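Local coordinates for probable glutamine-binding lipoprotein GlnH (GLNBP) (Mycobacterium tuberculosis H37Rv, PDB 6H2T) that binds acidic amino acids such as glutamate as an extracellular solute-binding lipoprotein and probably signals their presence to control glutamate metabolism through protein kinase G, at residues Q144-P149 / A206-D211; P3-M8 / C195-Q200; L102-R107 / R169-L174; V138-N143 / D210-A215. All coordinates share one frame; numbering follows the deposited sequence.

Contact 1. Residues Q144-P149 / A206-D211; sequences QRILAP and AVSTDD. With GLU (glutamic acid), chain B.
Backbone bonds knit Leu-147 to Val-207 in an antiparallel hydrogen-bonded pair: Leu-147 N gives to Val-207 O at 2.7 Å, and Val-207 N returns a bond to Leu-147 O at 3.0 Å. Farther along, Arg-145 N reaches Thr-209 O at 2.9 Å, but the answering bond from Thr-209 N is weak where the chain turns a corner.

Side-chain polar bonds are added near the corner. Ser-208 OG, set anti to its own N (chi1 -179°), donates to Arg-145 O at 2.8 Å from above the carbonyl plane and accepts from Gln-144 NE2 at 2.9 Å. That second bond is almost straight (176°) and lies in the amide plane, so the small hydroxyl joins a backbone carbonyl to the end of an extended glutamine. Water 1 links Asp-210 OD1 to Gln-144 OE1, weakly on the glutamine side; water 2 bridges Arg-145 NH1 and Asp-211 OD2, whose charges do not touch directly. Arg-145 NH2 is held by Gly-228 O.

Apolar contact is light: Leu-147 CB meets Val-207 CB, and Leu-147 continues onto helix 211-220.

Asp-210 OD2 accepts from the ligand ammonium N at 2.7 Å and also bonds Tyr-236 OH. An aspartate just ahead of a helix, offering its carboxylate to the alpha-amino group, is typical of amino-acid-binding proteins of the periplasmic-binding-protein type II fold.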
loop_
_atom_site.group_PDB
_atom_site.type_symbol
_atom_site.label_atom_id
_atom_site.label_comp_id
_atom_site.label_asym_id
_atom_site.label_seq_id
_atom_site.Cartn_x
_atom_site.Cartn_y
_atom_site.Cartn_z
ATOM N N GLN A 144 0.840 5.025 9.998
ATOM C CA GLN A 144 2.125 5.637 9.697
ATOM C C GLN A 144 2.964 5.771 10.957
ATOM O O GLN A 144 2.478 6.253 11.980
ATOM C CB GLN A 144 1.908 7.015 9.078
ATOM C CG GLN A 144 3.227 7.674 8.725
ATOM C CD GLN A 144 3.044 8.816 7.760
ATOM O OE1 GLN A 144 1.961 9.011 7.218
ATOM N NE2 GLN A 144 4.098 9.600 7.562
ATOM N N ARG A 145 4.226 5.357 10.889
ATOM C CA ARG A 145 5.129 5.522 12.030
ATOM C C ARG A 145 6.484 5.969 11.492
ATOM O O ARG A 145 6.598 6.445 10.358
ATOM C CB ARG A 145 5.192 4.232 12.867
ATOM C CG ARG A 145 3.851 3.888 13.528
ATOM C CD ARG A 145 3.957 2.723 14.503
ATOM N NE ARG A 145 4.789 3.066 15.659
ATOM C CZ ARG A 145 5.228 2.188 16.557
ATOM N NH1 ARG A 145 4.911 0.899 16.447
ATOM N NH2 ARG A 145 5.984 2.600 17.573
ATOM N N ILE A 146 7.529 5.800 12.301
ATOM C CA ILE A 146 8.864 6.307 11.999
ATOM C C ILE A 146 9.857 5.157 12.092
ATOM O O ILE A 146 9.760 4.325 12.995
ATOM C CB ILE A 146 9.257 7.429 12.977
ATOM C CG1 ILE A 146 8.309 8.622 12.823
ATOM C CG2 ILE A 146 10.732 7.845 12.779
ATOM C CD1 ILE A 146 8.442 9.639 13.975
ATOM N N LEU A 147 10.801 5.110 11.155
ATOM C CA LEU A 147 11.866 4.113 11.143
ATOM C C LEU A 147 13.210 4.829 11.250
ATOM O O LEU A 147 13.463 5.787 10.508
ATOM C CB LEU A 147 11.789 3.274 9.856
ATOM C CG LEU A 147 12.877 2.217 9.644
ATOM C CD1 LEU A 147 12.596 1.011 10.492
ATOM C CD2 LEU A 147 12.947 1.788 8.164
ATOM N N ALA A 148 14.057 4.407 12.192
ATOM C CA ALA A 148 15.352 5.054 12.380
ATOM C C ALA A 148 16.369 4.008 12.807
ATOM O O ALA A 148 15.995 2.930 13.279
ATOM C CB ALA A 148 15.274 6.180 13.428
ATOM N N PRO A 149 17.661 4.282 12.642
ATOM C CA PRO A 149 18.657 3.344 13.173
ATOM C C PRO A 149 18.545 3.244 14.686
ATOM O O PRO A 149 18.098 4.170 15.368
ATOM C CB PRO A 149 19.995 3.958 12.749
ATOM C CG PRO A 149 19.641 4.840 11.549
ATOM C CD PRO A 149 18.295 5.399 11.912
ATOM N N ALA A 206 15.836 9.264 8.729
ATOM C CA ALA A 206 14.680 8.462 9.110
ATOM C C ALA A 206 13.803 8.249 7.888
ATOM O O ALA A 206 13.912 8.966 6.892
ATOM C CB ALA A 206 13.880 9.141 10.232
ATOM N N VAL A 207 12.940 7.238 7.975
ATOM C CA VAL A 207 11.887 6.999 6.999
ATOM C C VAL A 207 10.564 7.078 7.745
ATOM O O VAL A 207 10.465 6.624 8.888
ATOM C CB VAL A 207 12.070 5.617 6.330
ATOM C CG1 VAL A 207 10.983 5.367 5.281
ATOM C CG2 VAL A 207 13.476 5.510 5.708
ATOM N N SER A 208 9.534 7.639 7.120
ATOM C CA SER A 208 8.217 7.620 7.752
ATOM C C SER A 208 7.152 7.163 6.763
ATOM O O SER A 208 6.943 7.812 5.738
ATOM C CB SER A 208 7.848 8.990 8.327
ATOM O OG SER A 208 6.564 8.898 8.956
ATOM N N THR A 209 6.490 6.048 7.072
ATOM C CA THR A 209 5.386 5.535 6.267
ATOM C C THR A 209 4.675 4.457 7.076
ATOM O O THR A 209 4.937 4.280 8.274
ATOM C CB THR A 209 5.867 5.014 4.902
ATOM O OG1 THR A 209 4.731 4.743 4.065
ATOM C CG2 THR A 209 6.714 3.733 5.030
ATOM N N ASP A 210 3.769 3.744 6.406
ATOM C CA ASP A 210 2.992 2.670 7.020
ATOM C C ASP A 210 3.887 1.725 7.811
ATOM O O ASP A 210 4.909 1.257 7.297
ATOM C CB ASP A 210 2.287 1.859 5.931
ATOM C CG ASP A 210 1.464 2.708 4.984
ATOM O OD1 ASP A 210 1.346 3.933 5.182
ATOM O OD2 ASP A 210 0.939 2.115 4.016
ATOM N N ASP A 211 3.460 1.393 9.040
ATOM C CA ASP A 211 4.287 0.517 9.870
ATOM C C ASP A 211 4.457 -0.859 9.242
ATOM O O ASP A 211 5.481 -1.514 9.460
ATOM C CB ASP A 211 3.721 0.418 11.299
ATOM C CG ASP A 211 2.246 -0.056 11.382
ATOM O OD1 ASP A 211 1.523 -0.211 10.371
ATOM O OD2 ASP A 211 1.808 -0.275 12.536
HETATM N N GLU B . -0.272 3.503 2.053
HETATM C CA GLU B . 0.152 4.891 1.817
HETATM C C GLU B . -0.355 5.382 0.463
HETATM O O GLU B . 0.177 6.321 -0.142
HETATM C CB GLU B . 1.688 5.025 1.900
HETATM C CG GLU B . 2.485 3.814 1.417
HETATM C CD GLU B . 2.341 3.556 -0.073
HETATM O OE1 GLU B . 3.348 3.667 -0.821
HETATM O OE2 GLU B . 1.224 3.202 -0.494
HETATM O OXT GLU B . -1.332 4.817 -0.040
HETATM O O HOH W 1 2.050 6.533 5.621
HETATM O O HOH W 2 3.588 -0.734 14.598
#

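Contact 2. Residues P3-M8 / C195-Q200; sequences PTPVGM and CLVALQ
Pro-3 and Pro-5 lay their rings against Val-197 of helix 192-200, where an irregular N-terminal arm, closed by a type II beta turn from Pro-5 to Met-8, runs over the outside of a lobe of the solute-binding fold. On the same helix, Cys-195 starts its side chain away from the arm and is joined to Cys-166 by a disulfide. Pro-3, poorly ordered, brings CG to 4.3 Å from Val-197 CG1 and makes a loose outer edge. Pro-5 follows as the main apolar wedge: its CD lies 3.7 Å from Val-197 CG1, with CG equally near that methyl, and ring and branched side chain pass at a slant. A proline suits this place because its rigid ring offers carbon without a backbone N-H to satisfy. The turn's own bond, Met-8 N to Pro-5 O, is weak. Gly-7, third in the turn, takes the positive phi (100°) usual there, at which a side chain would crowd the preceding carbonyl, and its O receives Arg-169 NH2. Met-8 then leads into strand 9-10, and its flexible thioether chain also rests on Val-187 and Glu-203. With CG anti to the backbone N (chi1 164°) and a bend at chi3, Met-8 carries its terminal methyl CE to 3.8 Å from Ala-198 CB.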
loop_
_atom_site.group_PDB
_atom_site.type_symbol
_atom_site.label_atom_id
_atom_site.label_comp_id
_atom_site.label_asym_id
_atom_site.label_seq_id
_atom_site.Cartn_x
_atom_site.Cartn_y
_atom_site.Cartn_z
ATOM N N PRO A 3 25.541 1.739 -4.233
ATOM C CA PRO A 3 24.323 1.998 -4.999
ATOM C C PRO A 3 23.722 3.345 -4.633
ATOM O O PRO A 3 23.870 3.840 -3.512
ATOM C CB PRO A 3 23.402 0.850 -4.582
ATOM C CG PRO A 3 23.879 0.462 -3.221
ATOM C CD PRO A 3 25.368 0.669 -3.237
ATOM N N THR A 4 23.014 3.930 -5.599
ATOM C CA THR A 4 22.316 5.197 -5.429
ATOM C C THR A 4 20.865 5.026 -5.862
ATOM O O THR A 4 20.605 4.555 -6.982
ATOM C CB THR A 4 22.984 6.312 -6.249
ATOM O OG1 THR A 4 24.201 6.720 -5.611
ATOM C CG2 THR A 4 22.058 7.510 -6.420
ATOM N N PRO A 5 19.905 5.371 -5.024
ATOM C CA PRO A 5 18.516 5.399 -5.494
ATOM C C PRO A 5 18.350 6.410 -6.612
ATOM O O PRO A 5 18.450 7.618 -6.381
ATOM C CB PRO A 5 17.717 5.787 -4.241
ATOM C CG PRO A 5 18.605 5.467 -3.092
ATOM C CD PRO A 5 20.020 5.668 -3.590
ATOM N N VAL A 6 18.140 5.926 -7.837
ATOM C CA VAL A 6 17.828 6.833 -8.930
ATOM C C VAL A 6 16.492 7.495 -8.641
ATOM O O VAL A 6 15.502 6.826 -8.319
ATOM C CB VAL A 6 17.818 6.088 -10.273
ATOM C CG1 VAL A 6 17.209 6.964 -11.363
ATOM C CG2 VAL A 6 19.228 5.664 -10.654
ATOM N N GLY A 7 16.458 8.816 -8.739
ATOM C CA GLY A 7 15.247 9.560 -8.483
ATOM C C GLY A 7 15.161 10.204 -7.118
ATOM O O GLY A 7 14.059 10.594 -6.709
ATOM N N MET A 8 16.277 10.334 -6.401
ATOM C CA MET A 8 16.239 10.914 -5.068
ATOM C C MET A 8 16.254 12.431 -5.178
ATOM O O MET A 8 17.099 13.004 -5.875
ATOM C CB MET A 8 17.414 10.401 -4.236
ATOM C CG MET A 8 17.709 11.181 -2.985
ATOM S SD MET A 8 19.235 10.516 -2.251
ATOM C CE MET A 8 18.814 10.398 -0.519
ATOM N N CYS A 195 14.238 4.334 -0.086
ATOM C CA CYS A 195 14.432 4.939 1.231
ATOM C C CYS A 195 15.364 4.099 2.083
ATOM O O CYS A 195 16.203 4.634 2.817
ATOM C CB CYS A 195 13.102 5.110 1.964
ATOM S SG CYS A 195 12.059 6.448 1.347
ATOM N N LEU A 196 15.224 2.773 2.013
ATOM C CA LEU A 196 16.113 1.912 2.782
ATOM C C LEU A 196 17.561 2.105 2.355
ATOM O O LEU A 196 18.458 2.230 3.196
ATOM C CB LEU A 196 15.694 0.447 2.625
ATOM C CG LEU A 196 16.659 -0.534 3.306
ATOM C CD1 LEU A 196 16.750 -0.232 4.794
ATOM C CD2 LEU A 196 16.242 -1.971 3.071
ATOM N N VAL A 197 17.813 2.120 1.044
ATOM C CA VAL A 197 19.172 2.329 0.554
ATOM C C VAL A 197 19.720 3.669 1.049
ATOM O O VAL A 197 20.857 3.755 1.526
ATOM C CB VAL A 197 19.203 2.230 -0.980
ATOM C CG1 VAL A 197 20.566 2.697 -1.508
ATOM C CG2 VAL A 197 18.909 0.790 -1.409
ATOM N N ALA A 198 18.909 4.729 0.960
ATOM C CA ALA A 198 19.351 6.046 1.412
ATOM C C ALA A 198 19.750 6.022 2.881
ATOM O O ALA A 198 20.770 6.608 3.267
ATOM C CB ALA A 198 18.250 7.080 1.182
ATOM N N LEU A 199 18.966 5.342 3.716
ATOM C CA LEU A 199 19.294 5.290 5.139
ATOM C C LEU A 199 20.539 4.447 5.385
ATOM O O LEU A 199 21.396 4.815 6.202
ATOM C CB LEU A 199 18.096 4.751 5.932
ATOM C CG LEU A 199 18.232 4.742 7.457
ATOM C CD1 LEU A 199 18.715 6.107 7.942
ATOM C CD2 LEU A 199 16.889 4.384 8.106
ATOM N N GLN A 200 20.658 3.313 4.690
ATOM C CA GLN A 200 21.846 2.477 4.840
ATOM C C GLN A 200 23.110 3.242 4.480
ATOM O O GLN A 200 24.173 3.007 5.067
ATOM C CB GLN A 200 21.722 1.226 3.967
ATOM C CG GLN A 200 20.653 0.229 4.444
ATOM C CD GLN A 200 20.429 -0.912 3.461
ATOM O OE1 GLN A 200 20.426 -0.706 2.243
ATOM N NE2 GLN A 200 20.237 -2.124 3.986
#

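Contact 3. Residues L102-R107 / R169-L174; sequences LSAAER and RGTTSL. With GLU (glutamic acid), chain B.
One side of the glutamate pocket is lined by Arg-107, Thr-171 and Thr-172, with Gly-170 O holding the arginine, where the loop before helix 107-112 meets the start of helix 172-177. Arg-107 NH2 donates to Gly-170 O at 3.3 Å, bent at the hydrogen (141°) although the oxygen lies in the guanidinium plane. The same nitrogen gives a straighter bond to ligand O at 3.1 Å. NH1 takes ligand OE2 at 2.8 Å and, weakly, OXT, so both carboxylates of the bound glutamate are engaged by one side chain; Lys-121 O is a further partner of NH1. NE bonds Ala-104 O at 3.0 Å, on a lone pair in the carbonyl plane, which helps fix the rotation of the group. A bend at chi3 (-72°) turns the otherwise extended chain toward that carbonyl and the ligand.

Beside the arginine the two chains come close. Ala-104 CB touches both Arg-169 O and Thr-171 CG2, 3.7 Å from the latter, and water 3 joins Ala-105 N to Arg-169 O. Gly-170 passes against Ala-105 CA where a CB would clash, and its positive phi also suits glycine.

Thr-171 caps helix 172-177, its OG1 accepting weakly from Leu-174 N and bonding Ala-168 O. Thr-172 N donates to ligand O at 2.9 Å. The ligand alpha-carboxylate thus meets a helix N-terminus and a guanidinium together, and their combined positive potential would probably stabilise its charge; the nearby Arg-129, another ligand-binding residue, would add to it.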
loop_
_atom_site.group_PDB
_atom_site.type_symbol
_atom_site.label_atom_id
_atom_site.label_comp_id
_atom_site.label_asym_id
_atom_site.label_seq_id
_atom_site.Cartn_x
_atom_site.Cartn_y
_atom_site.Cartn_z
ATOM N N LEU A 102 4.368 -0.310 -11.485
ATOM C CA LEU A 102 3.910 1.060 -11.287
ATOM C C LEU A 102 4.451 1.576 -9.961
ATOM O O LEU A 102 4.404 0.865 -8.954
ATOM C CB LEU A 102 2.374 1.158 -11.239
ATOM C CG LEU A 102 1.514 0.583 -12.353
ATOM C CD1 LEU A 102 0.065 0.564 -11.905
ATOM C CD2 LEU A 102 1.691 1.400 -13.626
ATOM N N SER A 103 4.945 2.812 -9.956
ATOM C CA SER A 103 5.320 3.428 -8.694
ATOM C C SER A 103 4.075 3.886 -7.935
ATOM O O SER A 103 2.970 3.961 -8.479
ATOM C CB SER A 103 6.237 4.626 -8.928
ATOM O OG SER A 103 5.510 5.653 -9.577
ATOM N N ALA A 104 4.277 4.215 -6.656
ATOM C CA ALA A 104 3.196 4.789 -5.857
ATOM C C ALA A 104 2.564 5.985 -6.553
ATOM O O ALA A 104 1.346 6.178 -6.492
ATOM C CB ALA A 104 3.727 5.197 -4.473
ATOM N N ALA A 105 3.374 6.795 -7.234
ATOM C CA ALA A 105 2.865 7.996 -7.877
ATOM C C ALA A 105 2.058 7.705 -9.129
ATOM O O ALA A 105 1.406 8.620 -9.643
ATOM C CB ALA A 105 4.023 8.941 -8.231
ATOM N N GLU A 106 2.102 6.476 -9.640
ATOM C CA GLU A 106 1.424 6.115 -10.879
ATOM C C GLU A 106 0.156 5.301 -10.650
ATOM O O GLU A 106 -0.500 4.921 -11.622
ATOM C CB GLU A 106 2.384 5.336 -11.802
ATOM C CG GLU A 106 3.627 6.151 -12.204
ATOM C CD GLU A 106 4.737 5.330 -12.867
ATOM O OE1 GLU A 106 4.947 4.160 -12.484
ATOM O OE2 GLU A 106 5.434 5.884 -13.752
ATOM N N ARG A 107 -0.208 5.025 -9.394
ATOM C CA ARG A 107 -1.344 4.145 -9.132
ATOM C C ARG A 107 -2.647 4.719 -9.686
ATOM O O ARG A 107 -3.406 4.020 -10.369
ATOM C CB ARG A 107 -1.472 3.893 -7.629
ATOM C CG ARG A 107 -0.362 3.016 -7.066
ATOM C CD ARG A 107 -0.525 2.906 -5.548
ATOM N NE ARG A 107 -0.178 4.179 -4.908
ATOM C CZ ARG A 107 -0.061 4.335 -3.597
ATOM N NH1 ARG A 107 -0.303 3.301 -2.787
ATOM N NH2 ARG A 107 0.281 5.521 -3.102
ATOM N N ARG A 169 7.432 9.444 -3.453
ATOM C CA ARG A 169 6.529 10.401 -4.078
ATOM C C ARG A 169 5.160 9.773 -4.302
ATOM O O ARG A 169 5.034 8.561 -4.507
ATOM C CB ARG A 169 7.108 10.887 -5.406
ATOM C CG ARG A 169 8.294 11.820 -5.178
ATOM C CD ARG A 169 8.805 12.433 -6.460
ATOM N NE ARG A 169 9.563 11.469 -7.253
ATOM C CZ ARG A 169 10.820 11.112 -7.000
ATOM N NH1 ARG A 169 11.474 11.650 -5.972
ATOM N NH2 ARG A 169 11.430 10.228 -7.786
ATOM N N GLY A 170 4.124 10.614 -4.232
ATOM C CA GLY A 170 2.775 10.147 -4.520
ATOM C C GLY A 170 2.100 9.385 -3.404
ATOM O O GLY A 170 1.190 8.592 -3.676
ATOM N N THR A 171 2.507 9.600 -2.153
ATOM C CA THR A 171 2.008 8.832 -1.026
ATOM C C THR A 171 1.316 9.723 -0.005
ATOM O O THR A 171 1.576 10.932 0.096
ATOM C CB THR A 171 3.143 8.062 -0.316
ATOM O OG1 THR A 171 4.142 8.996 0.147
ATOM C CG2 THR A 171 3.774 7.050 -1.260
ATOM N N THR A 172 0.424 9.092 0.768
ATOM C CA THR A 172 -0.130 9.780 1.929
ATOM C C THR A 172 0.965 10.110 2.928
ATOM O O THR A 172 0.831 11.062 3.701
ATOM C CB THR A 172 -1.188 8.917 2.617
ATOM O OG1 THR A 172 -0.571 7.706 3.076
ATOM C CG2 THR A 172 -2.331 8.586 1.649
ATOM N N SER A 173 2.042 9.318 2.928
ATOM C CA SER A 173 3.127 9.518 3.878
ATOM C C SER A 173 3.727 10.901 3.727
ATOM O O SER A 173 4.010 11.575 4.722
ATOM C CB SER A 173 4.209 8.454 3.657
ATOM O OG SER A 173 3.619 7.162 3.590
ATOM N N LEU A 174 3.928 11.332 2.481
ATOM C CA LEU A 174 4.445 12.671 2.211
ATOM C C LEU A 174 3.498 13.737 2.749
ATOM O O LEU A 174 3.923 14.682 3.426
ATOM C CB LEU A 174 4.662 12.835 0.702
ATOM C CG LEU A 174 4.953 14.248 0.195
ATOM C CD1 LEU A 174 6.174 14.801 0.915
ATOM C CD2 LEU A 174 5.169 14.212 -1.318
HETATM N N GLU B . -0.272 3.503 2.053
HETATM C CA GLU B . 0.152 4.891 1.817
HETATM C C GLU B . -0.355 5.382 0.463
HETATM O O GLU B . 0.177 6.321 -0.142
HETATM C CB GLU B . 1.688 5.025 1.900
HETATM C CG GLU B . 2.485 3.814 1.417
HETATM C CD GLU B . 2.341 3.556 -0.073
HETATM O OE1 GLU B . 3.348 3.667 -0.821
HETATM O OE2 GLU B . 1.224 3.202 -0.494
HETATM O OXT GLU B . -1.332 4.817 -0.040
HETATM O O HOH W 3 6.506 7.068 -6.331
#

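Contact 4. Residues V138-N143 / D210-A215; sequences VYLDAN and DDTILA. With GLU (glutamic acid), chain B.
Asn-143 O accepts from Asp-211 N at 2.8 Å, the donor standing above the carbonyl plane and the bond somewhat bent. The exchange is returned through a side chain: Asn-143 N points at Asp-211 OD1, 3.1 Å away and nearly straight (174°), arriving from above the carboxylate plane. Asp-211 CG sits between its backbone N and carbonyl carbon (chi1 56°), which folds the short acid back over the strand and lets one residue serve as donor and acceptor to the same neighbour. The side chain of Asn-143 starts out away from the helix, and its OD1 takes Ala-232 N.

Ala-142 is small enough to lie under this corner. Its CB is 3.5 Å from Asp-211 OD1 and equally close to Thr-212 OG1, and it also meets Asp-210 CB. Thr-212 uses its two branches differently: OG1 bonds Tyr-236 OH, whereas CG2 reaches Leu-140 CD2 tip to tip at 3.9 Å. A beta-branched threonine therefore supplies both a polar partner for the tyrosine and a methyl for the leucine. The next residue, Ile-213, brings CD1 to 3.5 Å from ligand CG and gives the pocket an apolar wall.

Strand 140-143 and helix 211-215 run nearly at right angles, at 81°, with the helix N-terminus set on the strand. Strand 233-241 pairs with strand 140-149 and brings Tyr-236 to Asp-210 and Thr-212, while Phe-78 of helix 78-91 packs on Leu-140.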
loop_
_atom_site.group_PDB
_atom_site.type_symbol
_atom_site.label_atom_id
_atom_site.label_comp_id
_atom_site.label_asym_id
_atom_site.label_seq_id
_atom_site.Cartn_x
_atom_site.Cartn_y
_atom_site.Cartn_z
ATOM N N VAL A 138 -11.731 -2.609 2.943
ATOM C CA VAL A 138 -10.388 -2.599 3.519
ATOM C C VAL A 138 -9.883 -4.026 3.682
ATOM O O VAL A 138 -10.543 -4.857 4.315
ATOM C CB VAL A 138 -10.404 -1.892 4.883
ATOM C CG1 VAL A 138 -9.011 -1.963 5.559
ATOM C CG2 VAL A 138 -10.902 -0.439 4.754
ATOM N N TYR A 139 -8.673 -4.306 3.176
ATOM C CA TYR A 139 -8.105 -5.638 3.353
ATOM C C TYR A 139 -6.927 -5.668 4.325
ATOM O O TYR A 139 -6.489 -6.760 4.710
ATOM C CB TYR A 139 -7.701 -6.251 1.991
ATOM C CG TYR A 139 -6.498 -5.612 1.325
ATOM C CD1 TYR A 139 -5.202 -6.042 1.625
ATOM C CD2 TYR A 139 -6.655 -4.608 0.375
ATOM C CE1 TYR A 139 -4.079 -5.452 1.019
ATOM C CE2 TYR A 139 -5.543 -4.020 -0.244
ATOM C CZ TYR A 139 -4.262 -4.441 0.091
ATOM O OH TYR A 139 -3.171 -3.851 -0.520
ATOM N N LEU A 140 -6.440 -4.510 4.771
ATOM C CA LEU A 140 -5.424 -4.447 5.816
ATOM C C LEU A 140 -5.421 -3.024 6.339
ATOM O O LEU A 140 -5.541 -2.086 5.555
ATOM C CB LEU A 140 -4.025 -4.812 5.280
ATOM C CG LEU A 140 -2.928 -5.003 6.328
ATOM C CD1 LEU A 140 -3.154 -6.267 7.160
ATOM C CD2 LEU A 140 -1.589 -5.089 5.623
ATOM N N ASP A 141 -5.286 -2.860 7.653
ATOM C CA ASP A 141 -5.293 -1.526 8.245
ATOM C C ASP A 141 -3.929 -1.253 8.872
ATOM O O ASP A 141 -3.554 -1.904 9.848
ATOM C CB ASP A 141 -6.406 -1.399 9.283
ATOM C CG ASP A 141 -6.552 0.017 9.791
ATOM O OD1 ASP A 141 -6.409 0.952 8.970
ATOM O OD2 ASP A 141 -6.803 0.199 11.001
ATOM N N ALA A 142 -3.195 -0.283 8.333
ATOM C CA ALA A 142 -1.872 0.059 8.845
ATOM C C ALA A 142 -1.895 1.455 9.468
ATOM O O ALA A 142 -2.910 2.152 9.453
ATOM C CB ALA A 142 -0.831 -0.031 7.730
ATOM N N ASN A 143 -0.759 1.864 10.040
ATOM C CA ASN A 143 -0.646 3.213 10.576
ATOM C C ASN A 143 0.758 3.746 10.351
ATOM O O ASN A 143 1.742 3.015 10.487
ATOM C CB ASN A 143 -0.990 3.268 12.062
ATOM C CG ASN A 143 -1.680 4.564 12.438
ATOM O OD1 ASN A 143 -1.063 5.627 12.415
ATOM N ND2 ASN A 143 -2.978 4.488 12.753
ATOM N N ASP A 210 3.769 3.744 6.406
ATOM C CA ASP A 210 2.992 2.670 7.020
ATOM C C ASP A 210 3.887 1.725 7.811
ATOM O O ASP A 210 4.909 1.257 7.297
ATOM C CB ASP A 210 2.287 1.859 5.931
ATOM C CG ASP A 210 1.464 2.708 4.984
ATOM O OD1 ASP A 210 1.346 3.933 5.182
ATOM O OD2 ASP A 210 0.939 2.115 4.016
ATOM N N ASP A 211 3.460 1.393 9.040
ATOM C CA ASP A 211 4.287 0.517 9.870
ATOM C C ASP A 211 4.457 -0.859 9.242
ATOM O O ASP A 211 5.481 -1.514 9.460
ATOM C CB ASP A 211 3.721 0.418 11.299
ATOM C CG ASP A 211 2.246 -0.056 11.382
ATOM O OD1 ASP A 211 1.523 -0.211 10.371
ATOM O OD2 ASP A 211 1.808 -0.275 12.536
ATOM N N THR A 212 3.475 -1.296 8.451
ATOM C CA THR A 212 3.596 -2.510 7.639
ATOM C C THR A 212 4.819 -2.461 6.729
ATOM O O THR A 212 5.631 -3.395 6.700
ATOM C CB THR A 212 2.339 -2.638 6.784
ATOM O OG1 THR A 212 2.038 -1.329 6.282
ATOM C CG2 THR A 212 1.165 -3.150 7.619
ATOM N N ILE A 213 4.932 -1.391 5.929
ATOM C CA ILE A 213 6.080 -1.242 5.035
ATOM C C ILE A 213 7.374 -1.099 5.831
ATOM O O ILE A 213 8.405 -1.692 5.474
ATOM C CB ILE A 213 5.851 -0.042 4.097
ATOM C CG1 ILE A 213 4.679 -0.333 3.150
ATOM C CG2 ILE A 213 7.149 0.338 3.337
ATOM C CD1 ILE A 213 4.170 0.909 2.421
ATOM N N LEU A 214 7.349 -0.308 6.911
ATOM C CA LEU A 214 8.544 -0.151 7.741
ATOM C C LEU A 214 9.006 -1.487 8.295
ATOM O O LEU A 214 10.209 -1.746 8.361
ATOM C CB LEU A 214 8.293 0.822 8.894
ATOM C CG LEU A 214 7.910 2.247 8.485
ATOM C CD1 LEU A 214 7.728 3.070 9.756
ATOM C CD2 LEU A 214 8.965 2.872 7.598
ATOM N N ALA A 215 8.067 -2.346 8.710
ATOM C CA ALA A 215 8.460 -3.663 9.210
ATOM C C ALA A 215 9.173 -4.476 8.134
ATOM O O ALA A 215 10.093 -5.243 8.433
ATOM C CB ALA A 215 7.233 -4.406 9.731
HETATM N N GLU B . -0.272 3.503 2.053
HETATM C CA GLU B . 0.152 4.891 1.817
HETATM C C GLU B . -0.355 5.382 0.463
HETATM O O GLU B . 0.177 6.321 -0.142
HETATM C CB GLU B . 1.688 5.025 1.900
HETATM C CG GLU B . 2.485 3.814 1.417
HETATM C CD GLU B . 2.341 3.556 -0.073
HETATM O OE1 GLU B . 3.348 3.667 -0.821
HETATM O OE2 GLU B . 1.224 3.202 -0.494
HETATM O OXT GLU B . -1.332 4.817 -0.040
#

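How the contacts relate
Contacts 1, 3 and 4 all touch the bound glutamate: contacts 1 and 4 share Asp-210 for its amino group, while contact 3 brings Arg-107 and Thr-172 N to its carboxylates. Contacts 1 and 4 follow consecutive parts of strand 140-149, their centres 11 Å apart, and Leu-214 CD2 of contact 4 packs 3.6 Å from Leu-147 CB of contact 1. A probable hydrogen bond of 2.7 Å between Thr-209 OG1 and Ser-173 OG ties contact 1 to contact 3. Contact 2 lies outside the pocket, yet Gly-7 O meets Arg-169 NH2 of contact 3 at 2.9 Å, and Cys-195 CB rests on Val-207 CG2 of contact 1 at 3.8 Å.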